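Side-chain contacts in tyrosyl-tRNA synthetase (Pyrococcus horikoshii, PDB 2CYC), which catalyses, as a homodimeric class I synthetase, the ATP-dependent attachment of L-tyrosine to tRNA(Tyr) through a tyrosyl-adenylate intermediate: residues F278-A281 and Y286-V289; L227-P232 and Q272-A277. One frame throughout, in Å; residues are numbered along the deposited sequence.

Contact 1: F278-A281 and Y286-V289; sequences FCPA and YNPV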
# COMPACT_ATOMS: atom_id res chain seq x y z
N PHE A 278 29.13 -28.78 8.21
CA PHE A 278 29.46 -29.44 6.95
C PHE A 278 30.79 -28.82 6.50
O PHE A 278 30.92 -27.60 6.43
CB PHE A 278 28.37 -29.15 5.91
CG PHE A 278 28.58 -29.83 4.58
CD1 PHE A 278 28.42 -31.21 4.45
CD2 PHE A 278 28.92 -29.09 3.45
CE1 PHE A 278 28.58 -31.84 3.21
CE2 PHE A 278 29.08 -29.71 2.21
CZ PHE A 278 28.91 -31.08 2.09
N CYS A 279 31.77 -29.68 6.21
CA CYS A 279 33.09 -29.22 5.80
C CYS A 279 33.87 -30.41 5.24
O CYS A 279 34.80 -30.92 5.88
CB CYS A 279 33.82 -28.64 7.01
SG CYS A 279 35.47 -27.97 6.71
N PRO A 280 33.50 -30.87 4.03
CA PRO A 280 34.14 -32.01 3.36
C PRO A 280 35.61 -31.75 3.11
O PRO A 280 35.99 -30.66 2.66
CB PRO A 280 33.37 -32.14 2.05
CG PRO A 280 32.05 -31.53 2.36
CD PRO A 280 32.41 -30.33 3.20
N ALA A 281 36.43 -32.75 3.38
CA ALA A 281 37.86 -32.62 3.17
C ALA A 281 38.14 -32.21 1.72
O ALA A 281 37.55 -32.76 0.79
CB ALA A 281 38.56 -33.95 3.50
N TYR A 286 31.75 -25.59 -2.15
CA TYR A 286 30.66 -25.38 -1.21
C TYR A 286 31.16 -25.90 0.13
O TYR A 286 31.24 -27.11 0.36
CB TYR A 286 29.39 -26.13 -1.65
CG TYR A 286 28.22 -25.81 -0.76
CD1 TYR A 286 28.12 -26.38 0.51
CD2 TYR A 286 27.27 -24.86 -1.13
CE1 TYR A 286 27.11 -26.01 1.39
CE2 TYR A 286 26.25 -24.48 -0.26
CZ TYR A 286 26.18 -25.06 1.00
OH TYR A 286 25.20 -24.69 1.89
N ASN A 287 31.49 -24.97 1.01
CA ASN A 287 32.00 -25.31 2.33
C ASN A 287 31.65 -24.18 3.30
O ASN A 287 32.31 -23.14 3.32
CB ASN A 287 33.52 -25.49 2.20
CG ASN A 287 34.16 -26.05 3.45
OD1 ASN A 287 35.12 -26.83 3.36
ND2 ASN A 287 33.66 -25.66 4.61
N PRO A 288 30.61 -24.38 4.12
CA PRO A 288 30.20 -23.36 5.09
C PRO A 288 31.33 -22.90 6.00
O PRO A 288 31.45 -21.71 6.32
CB PRO A 288 29.07 -24.04 5.85
CG PRO A 288 28.47 -24.94 4.79
CD PRO A 288 29.69 -25.53 4.14
N VAL A 289 32.18 -23.84 6.41
CA VAL A 289 33.27 -23.49 7.29
C VAL A 289 34.28 -22.56 6.61
O VAL A 289 34.70 -21.56 7.20
CB VAL A 289 34.00 -24.73 7.83
CG1 VAL A 289 35.18 -24.29 8.69
CG2 VAL A 289 33.04 -25.59 8.65

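Contact 2: L227-P232 and Q272-A277; sequences LGLQEP and QKLRKA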
# COMPACT_ATOMS: atom_id res chain seq x y z
N LEU A 227 26.79 -18.63 4.89
CA LEU A 227 26.02 -19.87 4.80
C LEU A 227 25.77 -20.49 6.16
O LEU A 227 26.55 -20.28 7.10
CB LEU A 227 26.77 -20.89 3.95
CG LEU A 227 26.93 -20.58 2.47
CD1 LEU A 227 27.85 -21.62 1.83
CD2 LEU A 227 25.56 -20.56 1.79
N GLY A 228 24.68 -21.23 6.27
CA GLY A 228 24.40 -21.94 7.51
C GLY A 228 25.40 -23.09 7.53
O GLY A 228 25.97 -23.41 6.49
N LEU A 229 25.60 -23.73 8.68
CA LEU A 229 26.56 -24.82 8.78
C LEU A 229 26.05 -26.20 8.36
O LEU A 229 26.83 -27.15 8.28
CB LEU A 229 27.10 -24.90 10.21
CG LEU A 229 27.79 -23.62 10.70
CD1 LEU A 229 28.11 -23.72 12.18
CD2 LEU A 229 29.06 -23.39 9.88
N GLN A 230 24.76 -26.31 8.07
CA GLN A 230 24.15 -27.59 7.70
C GLN A 230 24.58 -28.11 6.32
O GLN A 230 24.92 -27.34 5.43
CB GLN A 230 22.62 -27.49 7.75
CG GLN A 230 21.97 -26.70 6.60
CD GLN A 230 22.10 -25.20 6.75
OE1 GLN A 230 22.29 -24.68 7.86
NE2 GLN A 230 21.97 -24.48 5.64
N GLU A 231 24.55 -29.44 6.15
CA GLU A 231 24.92 -30.02 4.87
C GLU A 231 23.80 -29.73 3.88
O GLU A 231 22.64 -29.63 4.26
CB GLU A 231 25.15 -31.53 4.98
CG GLU A 231 23.92 -32.36 5.30
CD GLU A 231 23.82 -33.62 4.45
OE1 GLU A 231 24.83 -34.35 4.34
OE2 GLU A 231 22.74 -33.88 3.89
N PRO A 232 24.15 -29.58 2.59
CA PRO A 232 23.18 -29.29 1.52
C PRO A 232 22.11 -30.36 1.39
O PRO A 232 22.31 -31.51 1.77
CB PRO A 232 24.06 -29.22 0.27
CG PRO A 232 25.44 -28.94 0.81
CD PRO A 232 25.50 -29.77 2.04
N GLN A 272 30.32 -27.27 19.75
CA GLN A 272 29.40 -28.30 19.28
C GLN A 272 28.92 -28.03 17.86
O GLN A 272 28.94 -28.94 17.02
CB GLN A 272 28.19 -28.38 20.22
CG GLN A 272 27.25 -29.52 19.89
CD GLN A 272 25.79 -29.17 20.17
OE1 GLN A 272 25.20 -28.32 19.49
NE2 GLN A 272 25.21 -29.83 21.17
N LYS A 273 28.49 -26.80 17.58
CA LYS A 273 28.01 -26.47 16.25
C LYS A 273 29.10 -26.57 15.17
O LYS A 273 28.85 -27.10 14.09
CB LYS A 273 27.38 -25.07 16.25
CG LYS A 273 26.06 -25.02 17.00
CD LYS A 273 25.48 -23.61 17.04
CE LYS A 273 24.17 -23.59 17.83
NZ LYS A 273 23.57 -22.23 17.91
N LEU A 274 30.29 -26.05 15.45
CA LEU A 274 31.37 -26.15 14.47
C LEU A 274 31.74 -27.61 14.26
O LEU A 274 32.06 -28.03 13.14
CB LEU A 274 32.60 -25.36 14.93
CG LEU A 274 32.72 -23.96 14.31
CD1 LEU A 274 32.97 -24.08 12.80
CD2 LEU A 274 31.44 -23.17 14.59
N ARG A 275 31.69 -28.37 15.35
CA ARG A 275 32.00 -29.79 15.33
C ARG A 275 31.14 -30.55 14.31
O ARG A 275 31.66 -31.37 13.55
CB ARG A 275 31.78 -30.38 16.72
CG ARG A 275 32.15 -31.84 16.87
CD ARG A 275 31.78 -32.32 18.27
NE ARG A 275 32.44 -31.53 19.31
CZ ARG A 275 31.83 -31.03 20.39
NH1 ARG A 275 32.52 -30.33 21.28
NH2 ARG A 275 30.53 -31.23 20.57
N LYS A 276 29.84 -30.25 14.27
CA LYS A 276 28.98 -30.94 13.31
C LYS A 276 28.80 -30.23 11.98
O LYS A 276 28.08 -30.71 11.12
CB LYS A 276 27.60 -31.25 13.92
CG LYS A 276 27.36 -30.71 15.30
CD LYS A 276 26.47 -31.67 16.08
CE LYS A 276 25.77 -30.98 17.24
NZ LYS A 276 24.84 -29.90 16.78
N ALA A 277 29.46 -29.08 11.82
CA ALA A 277 29.33 -28.31 10.58
C ALA A 277 29.75 -29.09 9.35
O ALA A 277 30.63 -29.96 9.42
CB ALA A 277 30.16 -27.03 10.68

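Contact 1: F278-A281 and Y286-V289
Phe278 and Cys279 run beside Asn287 and Pro288 in the folded-back connection between helices 267-276 and 288-297 of this class I synthetase, bringing the CA atoms of Cys279 and Asn287 to 5.3 Å from each other. Asn287 takes the N-cap position and Pro288 opens the helix that follows. Two neighbouring rim atoms of Phe278 meet the residues around the helix start: CD2 lies 3.7 Å from Pro288 CD, which sits at the edge in the ring plane, and CE2 is 3.9 Å from Tyr286 CD1. Phe278 CE2 comes to the rim of the Tyr286 ring, near that ring's plane, and the two side chains cross at about a right angle. One face of the Phe278 ring is taken by Pro280 of its own segment, whose CG stands 3.2 Å above the plane toward the rim. Backbone atoms join the packing as well, Phe278 O lying 3.3 Å from Pro288 CD.

On the other flank, Cys279 drops its CB onto Val289 CG2 at 3.5 Å. This valine has CG1 opposite the backbone N (chi1 177°), which turns CG2 back beside that nitrogen and toward the cysteine. The Asn287 side chain lies alongside Cys279, its CG 4.0 Å from SG. An alanine here would end at CB, which would probably open a gap beside Cys279 and take away the polar group at the start of the helix.

Trp235 meets the Phe278 ring edge-to-face, and Tyr286 packs on helix 240-250, its side chain about 10 Å from that of Lys254, a predicted ATP-binding residue of the KMSKS region. Cys279 and Asn287 rest on Phe329 of helix 322-330, while Val289 leans on Leu339 of helix 336-350.

Contact 2: L227-P232 and Q272-A277
Lys273 NZ is gripped by a salt bridge to Asp265 OD2 and by hydrogen bonds to the carbonyl oxygens of Pro257 and Ala260, while the base of the same side chain borders Leu229. The contact sets the last turn of helix 267-276 against the loop preceding helix 240-250, in the class I synthetase region whose loop also carries Gln230, a partner of Ser255 in the KMSKS region. Lys273 is extended from CB onward (chi2 177°), which carries its charge away from the leucine.

Leu229 carries the contact from the loop side. Its CB lies 3.8 Å from Ala277 CB, and its CD2 also leans on that methyl group. The other branch, CD1, reaches the helix, 4.1 Å from Leu274 CD2 and 4.0 Å from Lys273 O. Leu274 continues the apolar layer to Val343 and Leu347 of helix 336-350. Next to Leu229, Gln230 bonds Ser255 OG through OE1, and Met250 O, just ahead of the KMSKS region, through NE2. Near the end of the helix, Ala277 CA makes a CA-H...O contact of 3.6 Å with Leu229 O, bent to 131° at the hydrogen.

Overall arrangement
The centres of the two contacts lie about 8 Å apart, and along the chain they come in series: contact 2 closes at Ala277, and contact 1 opens at the next residue. The C-terminal part of helix 267-276 lies in contact 2 and helix 288-297 begins in contact 1, so the pair brackets the connection between successive helices. They also touch directly: Phe278 N probably donates a hydrogen bond to Leu229 O at 2.8 Å, and Pro232 packs against the Tyr286 ring. Segment 227-232, half of contact 2, thus also packs against contact 1, joining the two helices to the surroundings of the KMSKS region within one continuous, largely buried cluster, on the same side of the chain's centre.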